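Local coordinates for myroilysin (Myroides profundi, PDB 5CZW), which probably cleaves peptide bonds as a zinc-dependent metalloendopeptidase of the astacin (M12A) family, here in a propeptide-inhibited form, at residues A[47-52]-A[77-82]; A[52-57]-A[88-93]; A[98-103]-A[113-118]; A[120-125]-A[133-138]; A[202-207]-A[219-224]. The protein carries 1 engineered substitution. One frame throughout, in Å; residues are numbered along the deposited sequence.

How the contacts relate
Contacts 1, 2 and 3 belong to one mixed sheet. Contacts 1 and 2 share strand 48-54 and G52, each adding a parallel neighbour to it, whereas contact 3 joins the short antiparallel pair at the other margin of the sheet. Contact 3 is wholly buried and rich in polar side-chain bonds; contacts 1 and 2 are partly buried and rest on regular backbone bonds and apolar packing. Contact 4, also buried, lays a loop against the zinc-binding helix without any hydrogen bond between its segments. Contact 5 joins two irregular loops and touches contact 4 through H137 and R133. Contact 4 holds a zinc ligand and contacts 3 and 5 lie close to the metal, while contact 1 lies farther out.

Contact 1: A[47-52]-A[77-82]; sequences SVITVG and ITFNFV
V51 runs beside F81 in the same direction, its CB over one face of the ring, offset toward the rim and 3.9 Å from the centroid in a CH-pi contact. V51 CG1, anti to the backbone N (chi1 -175°), comes within 3.5 Å of F81 CE2. The other methyl, V51 CG2, turns to F79 and meets its CD1 at 3.8 Å. I49 and F79 also lie alongside one another, and I49 CD1 packs against I77 CG2 at 3.5 Å. On the face of V48, T50 and N80, V48 CG1 meets N80 CB; T50 CG2 also touches V82 CG1. An alanine in place of F81 would probably leave V51 CB and CG1 without their aromatic neighbour and open a gap there. The backbones run parallel, and segments 47-52 and 77-82 share five hydrogen bonds; I49 bonds to the residues flanking F79, its N giving to T78 O at 2.8 Å and its O accepting from N80 N. A water bridges S47 O and T78 OG1 near the start of the pair. F139 meets F79 edge-to-face, L143 touches F79 and I77, and I89 packs on I49, V51 and F79. The chemistry is therefore two-sided: I49, V51 and F79 bury hydrocarbon, F81 extends that apolar face toward the partly exposed margin, and the V48, T50 and N80 face, more exposed, mixes polar groups with methyls.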
# COMPACT_ATOMS: atom_id res chain seq x y z
N SER A 47 15.47 -9.79 -9.85
CA SER A 47 14.48 -9.32 -10.81
C SER A 47 14.66 -7.82 -11.05
O SER A 47 14.95 -7.05 -10.10
CB SER A 47 13.05 -9.61 -10.41
OG SER A 47 12.67 -10.98 -10.38
N VAL A 48 14.45 -7.44 -12.31
CA VAL A 48 14.13 -6.09 -12.68
C VAL A 48 12.67 -6.05 -13.06
O VAL A 48 12.27 -6.63 -14.08
CB VAL A 48 15.03 -5.66 -13.87
CG1 VAL A 48 14.69 -4.25 -14.31
CG2 VAL A 48 16.48 -5.77 -13.46
N ILE A 49 11.87 -5.37 -12.25
CA ILE A 49 10.42 -5.34 -12.37
C ILE A 49 10.04 -4.04 -13.09
O ILE A 49 10.42 -2.90 -12.71
CB ILE A 49 9.76 -5.38 -10.96
CG1 ILE A 49 10.23 -6.59 -10.16
CG2 ILE A 49 8.23 -5.36 -11.11
CD1 ILE A 49 9.90 -6.47 -8.69
N THR A 50 9.29 -4.20 -14.18
CA THR A 50 8.76 -3.04 -14.91
C THR A 50 7.58 -2.38 -14.13
O THR A 50 6.74 -3.11 -13.59
CB THR A 50 8.32 -3.39 -16.34
OG1 THR A 50 7.36 -4.44 -16.29
CG2 THR A 50 9.49 -3.79 -17.21
N VAL A 51 7.61 -1.07 -14.07
CA VAL A 51 6.61 -0.24 -13.35
C VAL A 51 6.04 0.76 -14.32
O VAL A 51 6.84 1.48 -14.97
CB VAL A 51 7.22 0.48 -12.11
CG1 VAL A 51 6.11 1.21 -11.37
CG2 VAL A 51 7.90 -0.52 -11.22
N GLY A 52 4.72 0.92 -14.39
CA GLY A 52 4.23 1.96 -15.17
C GLY A 52 3.37 2.84 -14.29
O GLY A 52 2.66 2.37 -13.40
N ILE A 77 16.71 -6.27 -6.02
CA ILE A 77 15.53 -6.10 -6.91
C ILE A 77 15.63 -4.64 -7.36
O ILE A 77 15.99 -3.79 -6.53
CB ILE A 77 14.17 -6.28 -6.16
CG1 ILE A 77 14.00 -7.69 -5.66
CG2 ILE A 77 12.94 -5.87 -7.02
CD1 ILE A 77 13.90 -8.78 -6.71
N THR A 78 15.34 -4.35 -8.62
CA THR A 78 15.33 -3.06 -9.24
C THR A 78 13.95 -2.85 -9.88
O THR A 78 13.33 -3.83 -10.35
CB THR A 78 16.40 -3.01 -10.39
OG1 THR A 78 17.70 -3.15 -9.78
CG2 THR A 78 16.45 -1.66 -11.07
N PHE A 79 13.54 -1.60 -9.94
CA PHE A 79 12.30 -1.18 -10.60
C PHE A 79 12.69 -0.35 -11.81
O PHE A 79 13.43 0.64 -11.71
CB PHE A 79 11.52 -0.31 -9.69
CG PHE A 79 11.08 -1.01 -8.45
CD1 PHE A 79 10.20 -2.08 -8.59
CD2 PHE A 79 11.50 -0.67 -7.16
CE1 PHE A 79 9.73 -2.74 -7.48
CE2 PHE A 79 11.03 -1.36 -6.02
CZ PHE A 79 10.19 -2.42 -6.19
N ASN A 80 12.23 -0.81 -12.96
CA ASN A 80 12.44 -0.14 -14.23
C ASN A 80 11.16 0.56 -14.59
O ASN A 80 10.18 -0.09 -14.92
CB ASN A 80 12.77 -1.17 -15.35
CG ASN A 80 13.11 -0.49 -16.69
OD1 ASN A 80 13.32 0.75 -16.72
ND2 ASN A 80 13.15 -1.26 -17.79
N PHE A 81 11.16 1.90 -14.54
CA PHE A 81 9.97 2.70 -14.85
C PHE A 81 9.85 2.93 -16.35
O PHE A 81 10.74 3.58 -16.93
CB PHE A 81 9.98 4.02 -14.12
CG PHE A 81 9.70 3.89 -12.65
CD1 PHE A 81 10.62 3.36 -11.75
CD2 PHE A 81 8.43 4.11 -12.17
CE1 PHE A 81 10.29 3.19 -10.37
CE2 PHE A 81 8.12 3.97 -10.80
CZ PHE A 81 9.06 3.53 -9.92
N VAL A 82 8.80 2.38 -16.94
CA VAL A 82 8.60 2.33 -18.38
C VAL A 82 7.28 3.01 -18.84
O VAL A 82 6.37 3.25 -18.03
CB VAL A 82 8.61 0.89 -18.85
CG1 VAL A 82 9.77 0.12 -18.32
CG2 VAL A 82 7.33 0.25 -18.38
O HOH W 1 17.90 -5.95 -10.15

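Contact 2: A[52-57]-A[88-93]; sequences GLYGGT and QIRVTF
Y54 and R90 lie alongside each other, Y54 CE1 approaching R90 CB at 3.6 Å, with the phenol ring and guanidinium planes 85° apart. Three backbone hydrogen bonds join the parallel strands. G52 uses both its groups: its N gives to I89 O at 2.8 Å, and its O accepts from V91 N in an almost straight bond of 173°. V91 O then takes the N-H of Y54 at 2.7 Å and also sits in the plane of the Y54 ring, at its edge. Where the strands part, a water takes over, donating to Y54 O and accepting from F93 N at 3.0 Å. Y54 O is thereby held by water while F93 CD2 meets it edge-on at 3.4 Å. G56, at positive phi, packs its backbone against the F93 ring. The polar ends find partners outside the two segments: R90 NH1 bonds to P87 O just before its segment, R90 NE to E114 O and T92 OG1 to N118 OD1. On the other face L53 CD2 packs on V91 CB at 3.5 Å. Strand 89-92 is an inner strand, flanked by 48-54 and by 117-118, to which R90 and T92 bond through their backbones; F81 of strand 78-81 touches L53, and T57 caps the N-terminus of helix 58-63 that follows.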
# COMPACT_ATOMS: atom_id res chain seq x y z
N GLY A 52 4.72 0.92 -14.39
CA GLY A 52 4.23 1.96 -15.17
C GLY A 52 3.37 2.84 -14.29
O GLY A 52 2.66 2.37 -13.40
N LEU A 53 3.43 4.11 -14.56
CA LEU A 53 2.65 5.13 -13.82
C LEU A 53 1.53 5.65 -14.72
O LEU A 53 1.66 6.09 -15.90
CB LEU A 53 3.60 6.25 -13.34
CG LEU A 53 4.84 5.86 -12.49
CD1 LEU A 53 5.65 7.07 -12.03
CD2 LEU A 53 4.42 4.98 -11.28
N TYR A 54 0.34 5.63 -14.14
CA TYR A 54 -0.82 6.00 -14.90
C TYR A 54 -1.48 7.21 -14.31
O TYR A 54 -2.04 7.13 -13.24
CB TYR A 54 -1.81 4.80 -14.97
CG TYR A 54 -1.28 3.61 -15.69
CD1 TYR A 54 -0.38 2.76 -15.09
CD2 TYR A 54 -1.72 3.30 -16.96
CE1 TYR A 54 0.10 1.63 -15.73
CE2 TYR A 54 -1.24 2.16 -17.61
CZ TYR A 54 -0.39 1.34 -17.00
OH TYR A 54 0.05 0.26 -17.70
N GLY A 55 -1.41 8.33 -15.04
CA GLY A 55 -1.91 9.61 -14.49
C GLY A 55 -0.92 10.24 -13.53
O GLY A 55 0.28 9.88 -13.56
N GLY A 56 -1.43 11.06 -12.61
CA GLY A 56 -0.58 11.83 -11.70
C GLY A 56 0.15 12.94 -12.44
O GLY A 56 0.25 12.97 -13.67
N THR A 57 0.70 13.86 -11.70
CA THR A 57 1.40 14.97 -12.31
C THR A 57 2.85 14.55 -12.49
O THR A 57 3.28 13.57 -11.83
CB THR A 57 1.39 16.20 -11.39
OG1 THR A 57 2.07 15.88 -10.17
CG2 THR A 57 0.00 16.66 -11.08
N GLN A 88 4.69 -4.70 -15.20
CA GLN A 88 4.36 -5.70 -14.21
C GLN A 88 3.65 -5.13 -12.99
O GLN A 88 2.72 -5.74 -12.43
CB GLN A 88 5.61 -6.45 -13.77
CG GLN A 88 6.17 -7.40 -14.80
CD GLN A 88 7.57 -7.87 -14.56
OE1 GLN A 88 8.46 -7.09 -14.31
NE2 GLN A 88 7.74 -9.16 -14.62
N ILE A 89 4.11 -3.92 -12.60
CA ILE A 89 3.47 -3.10 -11.54
C ILE A 89 2.88 -1.93 -12.25
O ILE A 89 3.53 -1.25 -13.03
CB ILE A 89 4.47 -2.67 -10.47
CG1 ILE A 89 4.94 -3.94 -9.72
CG2 ILE A 89 3.85 -1.65 -9.50
CD1 ILE A 89 6.09 -3.69 -8.80
N ARG A 90 1.59 -1.73 -11.98
CA ARG A 90 0.79 -0.67 -12.66
C ARG A 90 0.15 0.24 -11.60
O ARG A 90 -0.68 -0.19 -10.79
CB ARG A 90 -0.27 -1.22 -13.61
CG ARG A 90 0.38 -2.11 -14.69
CD ARG A 90 -0.64 -2.74 -15.66
NE ARG A 90 -1.49 -3.68 -15.00
CZ ARG A 90 -1.21 -4.93 -14.77
NH1 ARG A 90 -0.06 -5.39 -15.09
NH2 ARG A 90 -2.08 -5.72 -14.13
N VAL A 91 0.70 1.44 -11.52
CA VAL A 91 0.41 2.39 -10.42
C VAL A 91 -0.57 3.52 -10.89
O VAL A 91 -0.34 4.24 -11.92
CB VAL A 91 1.70 3.13 -10.00
CG1 VAL A 91 1.33 4.07 -8.85
CG2 VAL A 91 2.80 2.14 -9.68
N THR A 92 -1.69 3.60 -10.22
CA THR A 92 -2.59 4.74 -10.37
C THR A 92 -2.56 5.70 -9.22
O THR A 92 -2.01 5.40 -8.18
CB THR A 92 -4.01 4.24 -10.62
OG1 THR A 92 -4.35 3.31 -9.62
CG2 THR A 92 -4.12 3.58 -12.05
N PHE A 93 -3.27 6.83 -9.44
CA PHE A 93 -3.30 7.96 -8.52
C PHE A 93 -4.74 8.37 -8.27
O PHE A 93 -5.09 9.61 -8.28
CB PHE A 93 -2.48 9.09 -9.09
CG PHE A 93 -1.03 8.72 -9.20
CD1 PHE A 93 -0.15 8.82 -8.09
CD2 PHE A 93 -0.57 8.24 -10.37
CE1 PHE A 93 1.18 8.43 -8.23
CE2 PHE A 93 0.75 7.83 -10.46
CZ PHE A 93 1.58 7.92 -9.40
O HOH W 2 -4.26 7.84 -12.03

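Contact 3: A[98-103]-A[113-118]; sequences GSYSYL and NEETMN
Y100 and N118 form an antiparallel hydrogen-bonded pair, closed by Y100 N to N118 O at 3.0 Å and N118 N to Y100 O, while S101 and M117 make the adjoining non-hydrogen-bonded pair. A further backbone bond, Y102 N to T116 O, carries the pairing past the strand. Among the side chains, Y100 and N118 are the most closely engaged: N118 CB stands over one face of the Y100 ring, 3.5 Å from its centroid, and nearest to CZ. From there the N118 amide reaches back to the backbone, ND2 giving to G98 O at 2.9 Å with the acceptor close to the amide plane. Its OD1 accepts from T92 OG1 and T94 N, which fixes the amide at both ends. The Y100 hydroxyl donates to E115 OE2 at 2.7 Å, using the anti lone pair of the carboxylate, and the two side chains cross at about a right angle. E115 OE2 is also hydrogen-bonded to Y170 OH. Y102 meets E115 O edge-on through CE2, and a water joins Y102 OH to E115 O and E114 OE1. Another water bridges S101 OG and T116 OG1. M117 faces F139 and A142 of helix 128-143, and S99 pairs through its backbone with V22 and K24, which flank the zinc ligand C23. With every touching residue buried, the polar groups are met by one another, by backbone groups and by water; two hydroxyls at E115 OE2 would be expected to stabilise its negative charge.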
# COMPACT_ATOMS: atom_id res chain seq x y z
N GLY A 98 -8.00 5.25 -1.25
CA GLY A 98 -6.97 4.71 -0.39
C GLY A 98 -5.71 4.41 -1.13
O GLY A 98 -5.60 4.63 -2.29
N SER A 99 -4.68 3.98 -0.42
CA SER A 99 -3.44 3.56 -1.10
C SER A 99 -3.31 2.11 -0.80
O SER A 99 -3.73 1.61 0.26
CB SER A 99 -2.21 4.34 -0.55
OG SER A 99 -2.25 5.73 -0.82
N TYR A 100 -2.69 1.38 -1.73
CA TYR A 100 -2.65 -0.07 -1.69
C TYR A 100 -1.73 -0.63 -2.71
O TYR A 100 -1.48 0.03 -3.73
CB TYR A 100 -4.11 -0.67 -1.91
CG TYR A 100 -4.95 -0.22 -3.08
CD1 TYR A 100 -4.79 -0.75 -4.36
CD2 TYR A 100 -5.84 0.83 -2.92
CE1 TYR A 100 -5.55 -0.31 -5.39
CE2 TYR A 100 -6.62 1.27 -3.96
CZ TYR A 100 -6.46 0.74 -5.20
OH TYR A 100 -7.19 1.14 -6.30
N SER A 101 -1.37 -1.91 -2.51
CA SER A 101 -0.68 -2.73 -3.54
C SER A 101 -0.99 -4.19 -3.27
O SER A 101 -1.04 -4.64 -2.11
CB SER A 101 0.85 -2.55 -3.48
OG SER A 101 1.52 -3.34 -4.43
N TYR A 102 -1.13 -4.95 -4.35
CA TYR A 102 -1.09 -6.38 -4.22
C TYR A 102 0.24 -6.80 -3.70
O TYR A 102 1.24 -6.10 -3.82
CB TYR A 102 -1.50 -7.08 -5.54
CG TYR A 102 -2.89 -6.72 -5.97
CD1 TYR A 102 -4.01 -7.35 -5.36
CD2 TYR A 102 -3.15 -5.71 -6.91
CE1 TYR A 102 -5.27 -6.97 -5.68
CE2 TYR A 102 -4.43 -5.30 -7.19
CZ TYR A 102 -5.49 -6.00 -6.63
OH TYR A 102 -6.78 -5.65 -6.93
N LEU A 103 0.30 -7.98 -3.11
CA LEU A 103 1.53 -8.45 -2.53
C LEU A 103 2.48 -9.20 -3.45
O LEU A 103 2.17 -10.24 -3.90
CB LEU A 103 1.22 -9.41 -1.40
CG LEU A 103 0.44 -8.81 -0.26
CD1 LEU A 103 0.25 -9.81 0.86
CD2 LEU A 103 1.15 -7.61 0.32
N ASN A 113 -5.63 -4.66 -17.74
CA ASN A 113 -6.36 -3.41 -17.74
C ASN A 113 -6.73 -2.83 -16.40
O ASN A 113 -7.52 -1.91 -16.36
CB ASN A 113 -7.63 -3.50 -18.60
CG ASN A 113 -8.55 -4.58 -18.17
OD1 ASN A 113 -8.26 -5.42 -17.30
ND2 ASN A 113 -9.76 -4.54 -18.77
N GLU A 114 -6.13 -3.32 -15.31
CA GLU A 114 -6.43 -2.90 -13.96
C GLU A 114 -5.09 -2.55 -13.32
O GLU A 114 -4.02 -3.02 -13.72
CB GLU A 114 -7.02 -4.06 -13.16
CG GLU A 114 -8.43 -4.46 -13.56
CD GLU A 114 -9.05 -5.54 -12.69
OE1 GLU A 114 -8.51 -5.94 -11.61
OE2 GLU A 114 -10.12 -6.02 -13.15
N GLU A 115 -5.17 -1.75 -12.28
CA GLU A 115 -3.97 -1.40 -11.57
C GLU A 115 -3.54 -2.40 -10.57
O GLU A 115 -4.34 -3.23 -10.06
CB GLU A 115 -4.20 -0.07 -10.84
CG GLU A 115 -5.01 -0.15 -9.55
CD GLU A 115 -6.51 -0.22 -9.71
OE1 GLU A 115 -6.98 -0.54 -10.84
OE2 GLU A 115 -7.20 0.02 -8.71
N THR A 116 -2.22 -2.40 -10.25
CA THR A 116 -1.71 -3.27 -9.22
C THR A 116 -1.35 -2.49 -7.89
O THR A 116 -1.06 -3.12 -6.85
CB THR A 116 -0.47 -4.08 -9.61
OG1 THR A 116 0.68 -3.20 -9.61
CG2 THR A 116 -0.71 -4.76 -10.93
N MET A 117 -1.33 -1.16 -8.01
CA MET A 117 -0.98 -0.28 -6.90
C MET A 117 -1.74 1.05 -7.09
O MET A 117 -1.94 1.50 -8.23
CB MET A 117 0.51 0.01 -6.95
CG MET A 117 1.04 0.87 -5.79
SD MET A 117 2.84 1.15 -5.83
CE MET A 117 3.50 -0.50 -5.68
N ASN A 118 -2.12 1.72 -6.00
CA ASN A 118 -2.77 3.05 -6.09
C ASN A 118 -2.20 3.91 -4.93
O ASN A 118 -2.01 3.46 -3.85
CB ASN A 118 -4.25 2.95 -5.93
CG ASN A 118 -4.97 4.24 -6.23
OD1 ASN A 118 -4.92 4.72 -7.39
ND2 ASN A 118 -5.54 4.92 -5.21
O HOH W 3 1.99 -3.81 -7.35
O HOH W 4 -6.81 -4.30 -9.50

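Contact 4: A[120-125]-A[133-138]; sequences GWFDDS and RTVIHE. With ZN (zinc ion), chain B.
F122, T134 and W121 carry this contact. F122 leaves the backbone toward the helix, and its side chain and that of T134 slide past each other in opposite directions, F122 CZ reaching T134 CG2 at 3.6 Å. F122 CE2 meets V135 CG2, also at 3.6 Å, the two side chains crossing at about a right angle. W121 brings CZ2 to T134 OG1 at 3.5 Å, with the oxygen near the plane of the indole, at its edge. That hydroxyl lies anti to the carbonyl carbon (chi1 -70°), while the methyl CG2 turns to the rings. No hydrogen bond joins the two segments; instead E130 OE2 gathers W121 NE1, T134 OG1 and, in a salt bridge, R133 NH2. An alanine at F122 would probably open a gap next to the T134 and V135 methyls and the V60 side chain of helix 58-63. Farther along the same helix, H137 NE2 binds the zinc ion at 2.3 Å; H141, H147 and C23 complete the metal site. The arrangement is that of the metzincin active-site helix with its HExxH motif, here with the propeptide cysteine on the metal, consistent with a cysteine switch.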
# COMPACT_ATOMS: atom_id res chain seq x y z
N GLY A 120 -3.60 7.15 -3.13
CA GLY A 120 -4.88 7.84 -3.04
C GLY A 120 -4.90 9.28 -2.59
O GLY A 120 -6.01 9.83 -2.52
N TRP A 121 -3.77 9.83 -2.17
CA TRP A 121 -3.76 11.18 -1.57
C TRP A 121 -2.59 12.08 -1.86
O TRP A 121 -2.45 13.16 -1.19
CB TRP A 121 -3.96 11.07 -0.07
CG TRP A 121 -2.92 10.25 0.69
CD1 TRP A 121 -1.67 10.62 1.01
CD2 TRP A 121 -3.05 8.89 1.15
NE1 TRP A 121 -1.01 9.63 1.66
CE2 TRP A 121 -1.84 8.54 1.75
CE3 TRP A 121 -4.08 7.93 1.11
CZ2 TRP A 121 -1.63 7.28 2.33
CZ3 TRP A 121 -3.89 6.73 1.71
CH2 TRP A 121 -2.69 6.41 2.30
N PHE A 122 -1.79 11.77 -2.83
CA PHE A 122 -0.68 12.62 -3.16
C PHE A 122 -1.17 13.80 -4.05
O PHE A 122 -2.10 13.68 -4.87
CB PHE A 122 0.41 11.86 -3.87
CG PHE A 122 1.11 10.79 -3.10
CD1 PHE A 122 1.24 10.82 -1.73
CD2 PHE A 122 1.69 9.76 -3.80
CE1 PHE A 122 1.93 9.82 -1.08
CE2 PHE A 122 2.44 8.85 -3.16
CZ PHE A 122 2.58 8.91 -1.78
N ASP A 123 -0.50 14.93 -3.89
CA ASP A 123 -0.67 16.10 -4.80
C ASP A 123 0.63 16.89 -4.72
O ASP A 123 1.59 16.43 -4.14
CB ASP A 123 -1.86 16.95 -4.38
CG ASP A 123 -1.73 17.53 -2.96
OD1 ASP A 123 -0.62 18.05 -2.58
OD2 ASP A 123 -2.74 17.42 -2.17
N ASP A 124 0.72 17.99 -5.48
CA ASP A 124 2.02 18.60 -5.70
C ASP A 124 2.48 19.33 -4.41
O ASP A 124 3.62 19.80 -4.33
CB ASP A 124 1.97 19.58 -6.88
CG ASP A 124 1.95 18.89 -8.23
OD1 ASP A 124 1.99 17.65 -8.33
OD2 ASP A 124 1.86 19.62 -9.21
N SER A 125 1.59 19.47 -3.45
CA SER A 125 1.98 20.04 -2.15
C SER A 125 2.36 19.00 -1.10
O SER A 125 2.80 19.36 0.00
CB SER A 125 0.90 20.97 -1.61
OG SER A 125 0.87 22.17 -2.39
N ARG A 133 7.18 7.98 3.22
CA ARG A 133 6.44 7.01 3.99
C ARG A 133 5.53 6.12 3.13
O ARG A 133 5.55 4.90 3.21
CB ARG A 133 5.58 7.73 5.06
CG ARG A 133 4.75 6.81 5.96
CD ARG A 133 3.88 7.61 6.93
NE ARG A 133 2.73 8.19 6.30
CZ ARG A 133 1.50 7.69 6.31
NH1 ARG A 133 1.21 6.58 6.92
NH2 ARG A 133 0.56 8.33 5.68
N THR A 134 4.73 6.77 2.34
CA THR A 134 3.64 6.02 1.66
C THR A 134 4.21 5.26 0.40
O THR A 134 3.83 4.08 0.14
CB THR A 134 2.49 6.94 1.35
OG1 THR A 134 1.86 7.29 2.60
CG2 THR A 134 1.44 6.28 0.40
N VAL A 135 5.18 5.87 -0.30
CA VAL A 135 5.73 5.21 -1.48
C VAL A 135 6.55 4.00 -1.02
O VAL A 135 6.37 2.87 -1.51
CB VAL A 135 6.57 6.12 -2.37
CG1 VAL A 135 7.24 5.34 -3.47
CG2 VAL A 135 5.67 7.20 -2.92
N ILE A 136 7.49 4.19 -0.10
CA ILE A 136 8.30 3.07 0.35
C ILE A 136 7.39 1.98 0.92
O ILE A 136 7.60 0.84 0.62
CB ILE A 136 9.38 3.50 1.38
CG1 ILE A 136 10.26 4.56 0.71
CG2 ILE A 136 10.20 2.34 1.87
CD1 ILE A 136 11.47 4.96 1.50
N HIS A 137 6.40 2.36 1.69
CA HIS A 137 5.47 1.37 2.23
C HIS A 137 4.75 0.49 1.16
O HIS A 137 4.75 -0.71 1.23
CB HIS A 137 4.48 2.11 3.09
CG HIS A 137 3.51 1.24 3.79
ND1 HIS A 137 3.71 0.88 5.09
CD2 HIS A 137 2.30 0.75 3.44
CE1 HIS A 137 2.72 0.16 5.50
NE2 HIS A 137 1.83 0.12 4.55
N GLU A 138 4.16 1.16 0.19
CA GLU A 138 3.46 0.42 -0.85
C GLU A 138 4.36 -0.41 -1.65
O GLU A 138 4.00 -1.54 -2.03
CB GLU A 138 2.59 1.35 -1.75
CG GLU A 138 1.40 2.05 -1.05
CD GLU A 138 0.49 1.15 -0.20
OE1 GLU A 138 0.39 -0.05 -0.44
OE2 GLU A 138 -0.17 1.76 0.74
ZN ZN B . 0.08 -1.22 3.85

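Contact 5: A[202-207]-A[219-224]; sequences IMHYSI and GNNSVL
I202 CG1 is anti to the backbone N (chi1 -169°), and a bend at chi2 of 79° then carries CD1 to the opposite loop, 3.5 Å from N221 O. The same methyl rests on S222 C and V223 N, making I202 the residue most covered here. I202 CG2, between the backbone N and the carbonyl carbon, meets L224 CD2 at 4.0 Å. H204 points toward the other loop and lies against N221, whose ND2 comes within 4.0 Å of H204 CB, ring and amide planes 64° apart. That amide is held by S201 O, just before the segment. N221 O, by contrast, is buried by the contact and has no partner in the model. The side chain of N220 reaches in among I202, H204 and S206, although which way its amide faces is uncertain. I202 O accepts from H137 ND1, a second-shell bond that would orient this zinc-binding imidazole, and R133 touches both S206 and N220. Next to the metal site, M203 packs on H141 and Y205 meets the H147 ring. The sequence around M203 and its place against the zinc-binding histidine H141 are consistent with the Met-turn of metzincins.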
# COMPACT_ATOMS: atom_id res chain seq x y z
N ILE A 202 8.87 0.52 8.34
CA ILE A 202 8.10 1.28 7.39
C ILE A 202 6.76 0.55 7.12
O ILE A 202 5.84 1.15 6.67
CB ILE A 202 8.91 1.42 6.09
CG1 ILE A 202 8.29 2.41 5.19
CG2 ILE A 202 8.98 0.08 5.39
CD1 ILE A 202 8.57 3.81 5.55
N MET A 203 6.73 -0.77 7.43
CA MET A 203 5.57 -1.62 7.19
C MET A 203 4.47 -1.55 8.25
O MET A 203 3.46 -2.24 8.15
CB MET A 203 5.96 -3.08 6.79
CG MET A 203 6.76 -3.22 5.49
SD MET A 203 6.18 -2.20 4.13
CE MET A 203 4.58 -2.94 3.78
N HIS A 204 4.67 -0.74 9.28
CA HIS A 204 3.65 -0.66 10.33
C HIS A 204 2.36 -0.20 9.74
O HIS A 204 2.36 0.57 8.87
CB HIS A 204 4.07 0.12 11.61
CG HIS A 204 4.66 -0.74 12.68
ND1 HIS A 204 3.88 -1.47 13.57
CD2 HIS A 204 5.94 -1.09 12.93
CE1 HIS A 204 4.67 -2.17 14.35
NE2 HIS A 204 5.92 -1.97 13.98
N TYR A 205 1.27 -0.72 10.27
CA TYR A 205 -0.10 -0.43 9.79
C TYR A 205 -0.66 0.78 10.49
O TYR A 205 -0.76 0.84 11.74
CB TYR A 205 -0.97 -1.65 10.13
CG TYR A 205 -2.37 -1.51 9.73
CD1 TYR A 205 -2.69 -1.41 8.44
CD2 TYR A 205 -3.35 -1.71 10.63
CE1 TYR A 205 -4.00 -1.33 8.02
CE2 TYR A 205 -4.66 -1.55 10.29
CZ TYR A 205 -5.00 -1.41 8.95
OH TYR A 205 -6.33 -1.34 8.55
N SER A 206 -0.93 1.80 9.72
CA SER A 206 -1.51 3.02 10.22
C SER A 206 -3.00 2.89 10.44
O SER A 206 -3.67 2.43 9.60
CB SER A 206 -1.34 4.07 9.13
OG SER A 206 0.00 4.28 8.92
N ILE A 207 -3.48 3.35 11.59
CA ILE A 207 -4.88 3.35 11.93
C ILE A 207 -5.32 4.81 11.93
O ILE A 207 -4.86 5.63 12.72
CB ILE A 207 -5.20 2.65 13.27
CG1 ILE A 207 -4.81 1.16 13.12
CG2 ILE A 207 -6.69 2.76 13.58
CD1 ILE A 207 -4.70 0.35 14.39
N GLY A 219 0.41 5.64 13.78
CA GLY A 219 1.20 6.01 12.65
C GLY A 219 2.39 5.15 12.33
O GLY A 219 2.86 4.29 13.08
N ASN A 220 2.89 5.48 11.17
CA ASN A 220 3.92 4.91 10.40
C ASN A 220 5.19 5.69 10.53
O ASN A 220 5.20 6.86 10.57
CB ASN A 220 3.45 5.25 8.93
CG ASN A 220 3.47 4.10 8.00
OD1 ASN A 220 4.49 3.70 7.48
ND2 ASN A 220 2.28 3.64 7.69
N ASN A 221 6.27 4.99 10.54
CA ASN A 221 7.55 5.55 10.50
C ASN A 221 7.69 5.99 8.99
O ASN A 221 6.93 5.53 8.18
CB ASN A 221 8.44 4.40 10.92
CG ASN A 221 7.92 3.72 12.23
OD1 ASN A 221 8.25 4.20 13.28
ND2 ASN A 221 7.02 2.70 12.14
N SER A 222 8.60 6.87 8.63
CA SER A 222 8.68 7.33 7.24
C SER A 222 9.90 6.99 6.39
O SER A 222 10.00 7.37 5.26
CB SER A 222 8.35 8.81 7.19
OG SER A 222 9.35 9.50 7.87
N VAL A 223 10.78 6.23 6.97
CA VAL A 223 12.04 5.77 6.35
C VAL A 223 12.25 4.28 6.68
O VAL A 223 11.60 3.75 7.62
CB VAL A 223 13.26 6.58 6.86
CG1 VAL A 223 13.10 8.06 6.56
CG2 VAL A 223 13.43 6.32 8.36
N LEU A 224 13.13 3.62 5.92
CA LEU A 224 13.46 2.23 6.14
C LEU A 224 14.14 2.07 7.53
O LEU A 224 15.02 2.89 7.86
CB LEU A 224 14.38 1.75 5.01
CG LEU A 224 13.65 1.57 3.70
CD1 LEU A 224 14.55 1.36 2.49
CD2 LEU A 224 12.66 0.41 3.82